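Local coordinates for DUF1818 domain-containing protein (PDB 2IT9), which is of unknown function but belongs to a PC4-like group of domains and may bind DNA, at residues 85-90 with 103-108; 8-13 with 108-113; 16-21 with 31-36. One frame throughout, in Å; residues are numbered along the deposited sequence.

Contact 1 (85-90 with 103-108); sequences GWNLRL and EVYWPR. With PGE (triethylene glycol), chain F.
R89 and E103 form a salt bridge that a foreign molecule shares: R89 NH2 donates to E103 OE1 over 3.1 Å, while O4 of a triethylene glycol, probably from the crystallisation liquor, donates to that same E103 OE1 at 2.7 Å. R89 NE gives its hydrogen to the glycol O4 at 3.0 Å, so the ether chain's end ties into both charged groups. The acceptor lies in the guanidinium plane, yet the arginine meets the carboxylate from above, 54° out of its plane. R11 of the second subunit makes another salt bridge to E103 OE1, and two positive neighbours would be expected to keep this acid ionised.

On the same face, N87 CG sits between its backbone N and carbonyl carbon (chi1 60°), where it packs 3.7 Å from Y105 CE1; amide and ring are 52° apart. N87 ND2 and Y105 OH approach to 3.2 Å, but at an angle too poor for a hydrogen bond.

The other face is greasy. L88 CD2 comes to the edge of the W106 indole at CE3, 4.1 Å away, and L90 CD1 reaches W106 CZ3 at 3.8 Å; beyond them lie V46 and L42 of helix 36-56. The indole's NE1 is held by G26 O.

Paired bonds join L88 to W106 and L90 to V104, with R89 and Y105 as the non-hydrogen-bonded pair between. This is an antiparallel beta hairpin, its second strand the last of four within this chain but paired at its outer edge with a strand of the second subunit, consistent with the PC4-like fold of its family.

Contact 2 (8-13 with 108-113); sequences PGWRII and RHVTNN
W10 and V110 meet where the first beta hairpin of the chain, strands 2-7 and 10-15, turns beside the start of helix 110-120, a sheet-against-helix junction consistent with the PC4-like fold of its family. The tight part is a shallow apolar patch. V110 turns CG1 anti to its backbone N (chi1 167°), which sets that methyl 3.9 Å from W10 CB. G9, bending through a positive phi of 88°, belongs to this close-packed part: its lack of a side chain lets V110 pack against the turn, with G9 O 3.9 Å from V110 CG1. A CB on G9 would run into the other methyl, V110 CG2.

One helical turn on, N113 crosses W10 at about a right angle. Its CB presses on the five-membered part of the indole, 3.4 Å from W10 NE1, and its backbone takes up one face of the ring system, N113 C standing 4.2 Å above the plane and off toward the rim. The amide plane of N113 is tilted only 20° from that of the indole. Further along the helix V114 and A117 extend the same apolar surface under W10, and W106 of strand 102-106 packs against it too. On the helix itself, T111 and N112 send their polar ends to W86 instead.

The other side is looser and wet. P8 lies at the surface, its O 3.7 Å from V110 CG2. No direct polar bond links the two segments; a water does. That water, lying in plane at the edge of the W10 indole, donates to P8 O over 2.7 Å and accepts a weak bond from N113 ND2 at 2.9 Å.

Contact 3 (16-21 with 31-36); sequences SSRDNF and AIELDK
R18 grips E33 end-on with two nitrogens, fastening the loop between strands 10-15 and 23-26 to strand 30-34 of the same antiparallel sheet. R18 NH1 reaches E33 OE2 over 2.9 Å in an almost straight bond (173°), and R18 NH2 reaches E33 OE1 at 3.0 Å. The guanidinium and carboxylate are far from coplanar, 56° apart, and both oxygens are met from above the carboxylate plane.

The next layer packs around this pair. R18 is bent twice along its chain and folds back on its own loop, with F21 O lying 3.4 Å above the centre of its guanidinium. F21 CB touches E33 OE1 at 3.5 Å, and that oxygen also accepts a bond from G101 N of the second subunit, so the salt bridge sits at the dimer interface. The F21 ring brings CD1 to within 3.8 Å of D35 N, while N20 CG stands 3.6 Å above one face of the ring, off toward its rim.

Farther out, N20 OD1 lies 3.5 Å from D35 CB and 2.7 Å from a water that also sits beside D35 OD2, with more acceptors around that water than it has protons. D35 OD2 is taken by N99 ND2. With CG between its backbone N and carbonyl carbon (chi1 72°), D35 serves as N-cap of helix 36-56, its OD1 accepting the hydrogen of E38 N.

In the fold
Contact 1 is the most buried of the three and the one with a regular strand ladder: its apolar face lies against helix 36-56, its charged face carries the glycol. Contact 2 is a surface patch of methyls, an indole and a water; R108 belongs to contacts 1 and 2, and the helix start of contact 2 is tied to the first strand of contact 1. Contact 3, about 21 Å from contact 1 between centres, is a loop-to-strand contact held by a bidentate salt bridge, on the same sheet as contact 2. Contacts 1 and 3 both work at the dimer interface, where strands of the two subunits pair; contact 2 reaches the second subunit through R11.

Contact 1 (85-90 with 103-108)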
loop_
_atom_site.group_PDB
_atom_site.type_symbol
_atom_site.label_atom_id
_atom_site.label_comp_id
_atom_site.label_asym_id
_atom_site.label_seq_id
_atom_site.Cartn_x
_atom_site.Cartn_y
_atom_site.Cartn_z
ATOM N N GLY A 85 -5.142 7.234 21.256
ATOM C CA GLY A 85 -5.274 6.441 20.063
ATOM C C GLY A 85 -3.987 5.744 19.679
ATOM O O GLY A 85 -2.950 5.846 20.364
ATOM N N TRP A 86 -4.070 5.017 18.578
ATOM C CA TRP A 86 -2.932 4.271 18.090
ATOM C C TRP A 86 -2.878 4.072 16.596
ATOM O O TRP A 86 -3.906 3.982 15.961
ATOM C CB TRP A 86 -2.880 2.898 18.752
ATOM C CG TRP A 86 -4.166 2.100 18.567
ATOM C CD1 TRP A 86 -5.347 2.284 19.235
ATOM C CD2 TRP A 86 -4.379 0.981 17.695
ATOM N NE1 TRP A 86 -6.294 1.402 18.783
ATOM C CE2 TRP A 86 -5.718 0.565 17.869
ATOM C CE3 TRP A 86 -3.587 0.314 16.762
ATOM C CZ2 TRP A 86 -6.269 -0.494 17.167
ATOM C CZ3 TRP A 86 -4.134 -0.744 16.063
ATOM C CH2 TRP A 86 -5.470 -1.144 16.276
ATOM N N ASN A 87 -1.656 3.956 16.053
ATOM C CA ASN A 87 -1.473 3.675 14.631
ATOM C C ASN A 87 -0.882 2.274 14.512
ATOM O O ASN A 87 -0.447 1.652 15.507
ATOM C CB ASN A 87 -0.614 4.728 13.911
ATOM C CG ASN A 87 0.771 4.850 14.486
ATOM O OD1 ASN A 87 1.397 3.865 14.832
ATOM N ND2 ASN A 87 1.252 6.073 14.587
ATOM N N LEU A 88 -0.872 1.757 13.285
ATOM C CA LEU A 88 -0.445 0.394 13.044
ATOM C C LEU A 88 0.321 0.257 11.747
ATOM O O LEU A 88 -0.185 0.645 10.680
ATOM C CB LEU A 88 -1.661 -0.547 12.998
ATOM C CG LEU A 88 -1.357 -2.056 12.830
ATOM C CD1 LEU A 88 -0.700 -2.589 14.061
ATOM C CD2 LEU A 88 -2.634 -2.784 12.544
ATOM N N ARG A 89 1.541 -0.272 11.865
ATOM C CA ARG A 89 2.402 -0.557 10.727
ATOM C C ARG A 89 2.466 -2.070 10.597
ATOM O O ARG A 89 2.669 -2.765 11.589
ATOM C CB ARG A 89 3.785 0.015 10.939
ATOM C CG ARG A 89 4.667 -0.180 9.744
ATOM C CD ARG A 89 6.041 0.417 9.949
ATOM N NE ARG A 89 6.892 0.139 8.790
ATOM C CZ ARG A 89 8.217 0.043 8.845
ATOM N NH1 ARG A 89 8.869 0.171 9.997
ATOM N NH2 ARG A 89 8.903 -0.213 7.739
ATOM N N LEU A 90 2.240 -2.569 9.386
ATOM C CA LEU A 90 2.236 -3.997 9.119
ATOM C C LEU A 90 3.299 -4.320 8.055
ATOM O O LEU A 90 3.377 -3.634 7.034
ATOM C CB LEU A 90 0.914 -4.462 8.586
ATOM C CG LEU A 90 -0.234 -4.348 9.587
ATOM C CD1 LEU A 90 -1.501 -4.660 8.850
ATOM C CD2 LEU A 90 -0.035 -5.329 10.725
ATOM N N GLU A 103 4.449 -3.683 2.872
ATOM C CA GLU A 103 4.385 -2.977 4.125
ATOM C C GLU A 103 3.266 -1.966 3.959
ATOM O O GLU A 103 3.161 -1.290 2.941
ATOM C CB GLU A 103 5.709 -2.269 4.418
ATOM C CG GLU A 103 6.936 -3.129 4.313
ATOM C CD GLU A 103 8.214 -2.337 4.598
ATOM O OE1 GLU A 103 8.089 -1.121 4.874
ATOM O OE2 GLU A 103 9.322 -2.921 4.533
ATOM N N VAL A 104 2.388 -1.875 4.948
ATOM C CA VAL A 104 1.265 -0.970 4.899
ATOM C C VAL A 104 1.058 -0.333 6.268
ATOM O O VAL A 104 1.608 -0.814 7.283
ATOM C CB VAL A 104 -0.011 -1.660 4.391
ATOM C CG1 VAL A 104 0.194 -2.234 2.984
ATOM C CG2 VAL A 104 -0.447 -2.772 5.328
ATOM N N TYR A 105 0.204 0.690 6.296
ATOM C CA TYR A 105 0.028 1.497 7.527
ATOM C C TYR A 105 -1.344 2.128 7.624
ATOM O O TYR A 105 -1.881 2.627 6.608
ATOM C CB TYR A 105 1.104 2.562 7.562
ATOM C CG TYR A 105 0.940 3.653 8.596
ATOM C CD1 TYR A 105 1.513 3.513 9.866
ATOM C CD2 TYR A 105 0.271 4.825 8.298
ATOM C CE1 TYR A 105 1.417 4.541 10.822
ATOM C CE2 TYR A 105 0.163 5.859 9.254
ATOM C CZ TYR A 105 0.737 5.686 10.508
ATOM O OH TYR A 105 0.652 6.681 11.472
ATOM N N TRP A 106 -1.937 2.065 8.827
ATOM C CA TRP A 106 -3.184 2.779 9.145
ATOM C C TRP A 106 -2.888 3.745 10.288
ATOM O O TRP A 106 -2.202 3.369 11.255
ATOM C CB TRP A 106 -4.325 1.870 9.591
ATOM C CG TRP A 106 -4.974 1.073 8.493
ATOM C CD1 TRP A 106 -5.693 1.574 7.450
ATOM C CD2 TRP A 106 -5.058 -0.357 8.395
ATOM N NE1 TRP A 106 -6.205 0.545 6.692
ATOM C CE2 TRP A 106 -5.811 -0.653 7.234
ATOM C CE3 TRP A 106 -4.559 -1.413 9.164
ATOM C CZ2 TRP A 106 -6.083 -1.967 6.837
ATOM C CZ3 TRP A 106 -4.816 -2.713 8.769
ATOM C CH2 TRP A 106 -5.583 -2.989 7.637
ATOM N N PRO A 107 -3.369 4.988 10.179
ATOM C CA PRO A 107 -3.109 5.979 11.204
ATOM C C PRO A 107 -4.097 5.872 12.380
ATOM O O PRO A 107 -5.060 5.075 12.341
ATOM C CB PRO A 107 -3.284 7.287 10.445
ATOM C CG PRO A 107 -4.402 6.978 9.507
ATOM C CD PRO A 107 -4.128 5.567 9.059
ATOM N N ARG A 108 -3.875 6.724 13.379
ATOM C CA ARG A 108 -4.782 6.809 14.543
ATOM C C ARG A 108 -6.207 6.993 14.149
ATOM O O ARG A 108 -6.509 7.655 13.148
ATOM C CB ARG A 108 -4.381 7.976 15.418
ATOM C CG ARG A 108 -2.965 7.739 15.987
ATOM C CD ARG A 108 -2.384 9.024 16.519
ATOM N NE ARG A 108 -3.101 9.398 17.698
ATOM C CZ ARG A 108 -2.678 9.205 18.936
ATOM N NH1 ARG A 108 -1.476 8.685 19.199
ATOM N NH2 ARG A 108 -3.463 9.596 19.916
HETATM C C1 PGE F . 8.573 4.039 9.954
HETATM O O1 PGE F . 9.174 5.006 9.090
HETATM C C2 PGE F . 7.070 4.284 10.058
HETATM O O2 PGE F . 6.463 4.161 8.768
HETATM C C3 PGE F . 5.039 4.200 8.841
HETATM C C4 PGE F . 4.533 3.917 7.440
HETATM O O4 PGE F . 6.355 0.686 5.873
HETATM C C6 PGE F . 5.601 1.581 5.070
HETATM C C5 PGE F . 4.444 2.041 5.927
HETATM O O3 PGE F . 4.953 2.592 7.140
#

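Contact 2 (8-13 with 108-113)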
loop_
_atom_site.group_PDB
_atom_site.type_symbol
_atom_site.label_atom_id
_atom_site.label_comp_id
_atom_site.label_asym_id
_atom_site.label_seq_id
_atom_site.Cartn_x
_atom_site.Cartn_y
_atom_site.Cartn_z
ATOM N N PRO A 8 -13.784 6.361 6.028
ATOM C CA PRO A 8 -12.667 7.281 5.806
ATOM C C PRO A 8 -11.323 6.667 6.178
ATOM O O PRO A 8 -11.106 6.277 7.333
ATOM C CB PRO A 8 -13.039 8.487 6.684
ATOM C CG PRO A 8 -14.554 8.454 6.693
ATOM C CD PRO A 8 -14.874 6.996 6.792
ATOM N N GLY A 9 -10.475 6.480 5.162
ATOM C CA GLY A 9 -9.116 5.978 5.304
ATOM C C GLY A 9 -8.900 4.480 5.278
ATOM O O GLY A 9 -7.769 4.032 5.384
ATOM N N TRP A 10 -9.960 3.692 5.056
ATOM C CA TRP A 10 -9.815 2.255 5.045
ATOM C C TRP A 10 -10.940 1.467 4.324
ATOM O O TRP A 10 -12.075 1.901 4.180
ATOM C CB TRP A 10 -9.781 1.750 6.510
ATOM C CG TRP A 10 -11.108 1.934 7.208
ATOM C CD1 TRP A 10 -11.577 3.046 7.817
ATOM C CD2 TRP A 10 -12.130 0.960 7.314
ATOM N NE1 TRP A 10 -12.828 2.827 8.312
ATOM C CE2 TRP A 10 -13.216 1.562 7.987
ATOM C CE3 TRP A 10 -12.238 -0.367 6.907
ATOM C CZ2 TRP A 10 -14.377 0.878 8.284
ATOM C CZ3 TRP A 10 -13.440 -1.033 7.175
ATOM C CH2 TRP A 10 -14.452 -0.429 7.868
ATOM N N ARG A 11 -10.573 0.243 3.973
ATOM C CA ARG A 11 -11.511 -0.716 3.449
ATOM C C ARG A 11 -10.988 -2.158 3.616
ATOM O O ARG A 11 -9.754 -2.408 3.689
ATOM C CB ARG A 11 -11.864 -0.413 1.988
ATOM C CG ARG A 11 -10.672 -0.568 1.063
ATOM C CD ARG A 11 -11.043 -0.150 -0.343
ATOM N NE ARG A 11 -9.803 0.046 -1.107
ATOM C CZ ARG A 11 -9.678 -0.214 -2.405
ATOM N NH1 ARG A 11 -10.680 -0.765 -3.103
ATOM N NH2 ARG A 11 -8.529 0.031 -3.009
ATOM N N ILE A 12 -11.926 -3.096 3.646
ATOM C CA ILE A 12 -11.675 -4.523 3.684
ATOM C C ILE A 12 -12.694 -5.158 2.745
ATOM O O ILE A 12 -13.864 -4.834 2.830
ATOM C CB ILE A 12 -11.871 -5.115 5.063
ATOM C CG1 ILE A 12 -11.005 -4.379 6.075
ATOM C CG2 ILE A 12 -11.561 -6.582 5.069
ATOM C CD1 ILE A 12 -11.099 -5.015 7.405
ATOM N N ILE A 13 -12.241 -6.036 1.851
ATOM C CA ILE A 13 -13.123 -6.637 0.888
ATOM C C ILE A 13 -12.860 -8.130 0.776
ATOM O O ILE A 13 -11.707 -8.538 0.699
ATOM C CB ILE A 13 -13.001 -6.027 -0.572
ATOM C CG1 ILE A 13 -13.030 -4.502 -0.560
ATOM C CG2 ILE A 13 -14.118 -6.696 -1.521
ATOM C CD1 ILE A 13 -12.791 -3.841 -1.861
ATOM N N ARG A 108 -3.875 6.724 13.379
ATOM C CA ARG A 108 -4.782 6.809 14.543
ATOM C C ARG A 108 -6.207 6.993 14.149
ATOM O O ARG A 108 -6.509 7.655 13.148
ATOM C CB ARG A 108 -4.381 7.976 15.418
ATOM C CG ARG A 108 -2.965 7.739 15.987
ATOM C CD ARG A 108 -2.384 9.024 16.519
ATOM N NE ARG A 108 -3.101 9.398 17.698
ATOM C CZ ARG A 108 -2.678 9.205 18.936
ATOM N NH1 ARG A 108 -1.476 8.685 19.199
ATOM N NH2 ARG A 108 -3.463 9.596 19.916
ATOM N N HIS A 109 -7.106 6.417 14.944
ATOM C CA HIS A 109 -8.559 6.590 14.808
ATOM C C HIS A 109 -9.113 5.690 13.701
ATOM O O HIS A 109 -10.113 4.979 13.896
ATOM C CB HIS A 109 -8.999 8.070 14.668
ATOM C CG HIS A 109 -8.378 8.966 15.693
ATOM N ND1 HIS A 109 -8.562 8.787 17.047
ATOM C CD2 HIS A 109 -7.532 10.019 15.565
ATOM C CE1 HIS A 109 -7.826 9.663 17.710
ATOM N NE2 HIS A 109 -7.208 10.438 16.834
ATOM N N VAL A 110 -8.482 5.725 12.540
ATOM C CA VAL A 110 -8.794 4.784 11.479
ATOM C C VAL A 110 -8.670 3.321 11.981
ATOM O O VAL A 110 -9.507 2.437 11.690
ATOM C CB VAL A 110 -7.870 5.029 10.248
ATOM C CG1 VAL A 110 -7.973 3.871 9.276
ATOM C CG2 VAL A 110 -8.190 6.392 9.597
ATOM N N THR A 111 -7.612 3.067 12.739
ATOM C CA THR A 111 -7.343 1.733 13.294
ATOM C C THR A 111 -8.542 1.144 14.058
ATOM O O THR A 111 -8.850 -0.031 13.902
ATOM C CB THR A 111 -6.085 1.761 14.216
ATOM O OG1 THR A 111 -6.192 2.874 15.102
ATOM C CG2 THR A 111 -4.809 1.844 13.376
ATOM N N ASN A 112 -9.200 1.955 14.856
ATOM C CA ASN A 112 -10.386 1.485 15.600
ATOM C C ASN A 112 -11.492 0.997 14.681
ATOM O O ASN A 112 -12.163 -0.002 14.961
ATOM C CB ASN A 112 -10.897 2.544 16.565
ATOM C CG ASN A 112 -9.977 2.709 17.754
ATOM O OD1 ASN A 112 -9.505 1.712 18.340
ATOM N ND2 ASN A 112 -9.709 3.953 18.122
ATOM N N ASN A 113 -11.658 1.672 13.561
ATOM C CA ASN A 113 -12.699 1.284 12.616
ATOM C C ASN A 113 -12.309 0.015 11.892
ATOM O O ASN A 113 -13.145 -0.851 11.684
ATOM C CB ASN A 113 -13.033 2.458 11.686
ATOM C CG ASN A 113 -13.525 3.688 12.455
ATOM O OD1 ASN A 113 -14.443 3.610 13.273
ATOM N ND2 ASN A 113 -12.932 4.828 12.177
HETATM O O HOH W 1 -12.456 5.969 9.600
#

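Contact 3 (16-21 with 31-36)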
loop_
_atom_site.group_PDB
_atom_site.type_symbol
_atom_site.label_atom_id
_atom_site.label_comp_id
_atom_site.label_asym_id
_atom_site.label_seq_id
_atom_site.Cartn_x
_atom_site.Cartn_y
_atom_site.Cartn_z
ATOM N N SER A 16 -15.607 -13.956 -2.752
ATOM C CA SER A 16 -15.703 -15.422 -2.721
ATOM C C SER A 16 -15.396 -16.070 -4.065
ATOM O O SER A 16 -15.188 -17.259 -4.112
ATOM C CB SER A 16 -17.077 -15.876 -2.220
ATOM O OG SER A 16 -18.078 -15.651 -3.197
ATOM N N SER A 17 -15.352 -15.312 -5.154
ATOM C CA SER A 17 -15.028 -15.895 -6.471
ATOM C C SER A 17 -13.507 -16.126 -6.704
ATOM O O SER A 17 -13.111 -16.831 -7.651
ATOM C CB SER A 17 -15.584 -15.031 -7.593
ATOM O OG SER A 17 -14.837 -13.847 -7.750
ATOM N N ARG A 18 -12.670 -15.548 -5.857
ATOM C CA ARG A 18 -11.224 -15.676 -5.988
ATOM C C ARG A 18 -10.738 -16.961 -5.322
ATOM O O ARG A 18 -11.083 -17.232 -4.178
ATOM C CB ARG A 18 -10.547 -14.485 -5.323
ATOM C CG ARG A 18 -10.917 -13.113 -5.885
ATOM C CD ARG A 18 -10.361 -12.864 -7.257
ATOM N NE ARG A 18 -8.900 -12.879 -7.254
ATOM C CZ ARG A 18 -8.115 -11.828 -6.977
ATOM N NH1 ARG A 18 -8.622 -10.653 -6.712
ATOM N NH2 ARG A 18 -6.797 -11.964 -6.974
ATOM N N ASP A 19 -9.914 -17.736 -6.018
ATOM C CA ASP A 19 -9.378 -18.987 -5.456
ATOM C C ASP A 19 -8.230 -18.788 -4.478
ATOM O O ASP A 19 -8.034 -19.609 -3.583
ATOM C CB ASP A 19 -8.868 -19.901 -6.571
ATOM C CG ASP A 19 -9.966 -20.373 -7.508
ATOM O OD1 ASP A 19 -11.170 -20.227 -7.177
ATOM O OD2 ASP A 19 -9.614 -20.910 -8.586
ATOM N N ASN A 20 -7.464 -17.720 -4.646
ATOM C CA ASN A 20 -6.266 -17.509 -3.830
ATOM C C ASN A 20 -6.374 -16.244 -2.980
ATOM O O ASN A 20 -6.662 -16.294 -1.767
ATOM C CB ASN A 20 -5.057 -17.489 -4.798
ATOM C CG ASN A 20 -3.706 -17.426 -4.104
ATOM O OD1 ASN A 20 -3.601 -17.438 -2.879
ATOM N ND2 ASN A 20 -2.649 -17.390 -4.917
ATOM N N PHE A 21 -6.194 -15.116 -3.648
ATOM C CA PHE A 21 -6.154 -13.825 -3.015
ATOM C C PHE A 21 -7.582 -13.273 -2.928
ATOM O O PHE A 21 -7.956 -12.358 -3.651
ATOM C CB PHE A 21 -5.214 -12.934 -3.822
ATOM C CG PHE A 21 -3.784 -13.394 -3.782
ATOM C CD1 PHE A 21 -3.066 -13.326 -2.586
ATOM C CD2 PHE A 21 -3.154 -13.882 -4.931
ATOM C CE1 PHE A 21 -1.751 -13.752 -2.518
ATOM C CE2 PHE A 21 -1.816 -14.304 -4.878
ATOM C CZ PHE A 21 -1.126 -14.248 -3.679
ATOM N N ALA A 31 -3.670 -0.530 -1.256
ATOM C CA ALA A 31 -4.476 -1.731 -1.000
ATOM C C ALA A 31 -3.613 -2.913 -1.377
ATOM O O ALA A 31 -2.801 -2.804 -2.297
ATOM C CB ALA A 31 -5.728 -1.722 -1.796
ATOM N N ILE A 32 -3.710 -4.018 -0.635
ATOM C CA ILE A 32 -3.063 -5.250 -0.988
ATOM C C ILE A 32 -4.044 -6.418 -0.806
ATOM O O ILE A 32 -4.922 -6.387 0.057
ATOM C CB ILE A 32 -1.769 -5.559 -0.171
ATOM C CG1 ILE A 32 -2.067 -5.633 1.326
ATOM C CG2 ILE A 32 -0.695 -4.517 -0.423
ATOM C CD1 ILE A 32 -0.838 -6.097 2.151
ATOM N N GLU A 33 -3.920 -7.401 -1.672
ATOM C CA GLU A 33 -4.760 -8.602 -1.615
ATOM C C GLU A 33 -4.076 -9.623 -0.713
ATOM O O GLU A 33 -2.849 -9.692 -0.668
ATOM C CB GLU A 33 -4.964 -9.200 -2.995
ATOM C CG GLU A 33 -5.714 -8.304 -3.989
ATOM C CD GLU A 33 -5.861 -8.995 -5.341
ATOM O OE1 GLU A 33 -5.082 -9.942 -5.603
ATOM O OE2 GLU A 33 -6.732 -8.596 -6.118
ATOM N N LEU A 34 -4.868 -10.421 -0.010
ATOM C CA LEU A 34 -4.363 -11.439 0.908
ATOM C C LEU A 34 -4.999 -12.780 0.677
ATOM O O LEU A 34 -6.185 -12.848 0.289
ATOM C CB LEU A 34 -4.701 -11.047 2.359
ATOM C CG LEU A 34 -4.258 -9.703 2.912
ATOM C CD1 LEU A 34 -4.801 -9.479 4.334
ATOM C CD2 LEU A 34 -2.728 -9.561 2.886
ATOM N N ASP A 35 -4.249 -13.850 0.936
ATOM C CA ASP A 35 -4.801 -15.202 0.871
ATOM C C ASP A 35 -5.445 -15.526 2.231
ATOM O O ASP A 35 -5.210 -14.819 3.192
ATOM C CB ASP A 35 -3.779 -16.263 0.369
ATOM C CG ASP A 35 -2.706 -16.603 1.368
ATOM O OD1 ASP A 35 -2.919 -16.492 2.595
ATOM O OD2 ASP A 35 -1.618 -17.048 0.916
ATOM N N LYS A 36 -6.266 -16.576 2.298
ATOM C CA LYS A 36 -7.006 -16.893 3.529
ATOM C C LYS A 36 -6.120 -17.107 4.765
ATOM O O LYS A 36 -6.510 -16.672 5.881
ATOM C CB LYS A 36 -7.916 -18.098 3.315
ATOM C CG LYS A 36 -9.160 -17.840 2.451
ATOM C CD LYS A 36 -10.440 -17.398 3.252
ATOM C CE LYS A 36 -10.461 -15.932 3.751
ATOM N NZ LYS A 36 -11.623 -15.637 4.656
HETATM O O HOH W 2 -1.113 -17.395 -1.934
HETATM O O HOH W 3 -6.884 -18.051 -0.124
#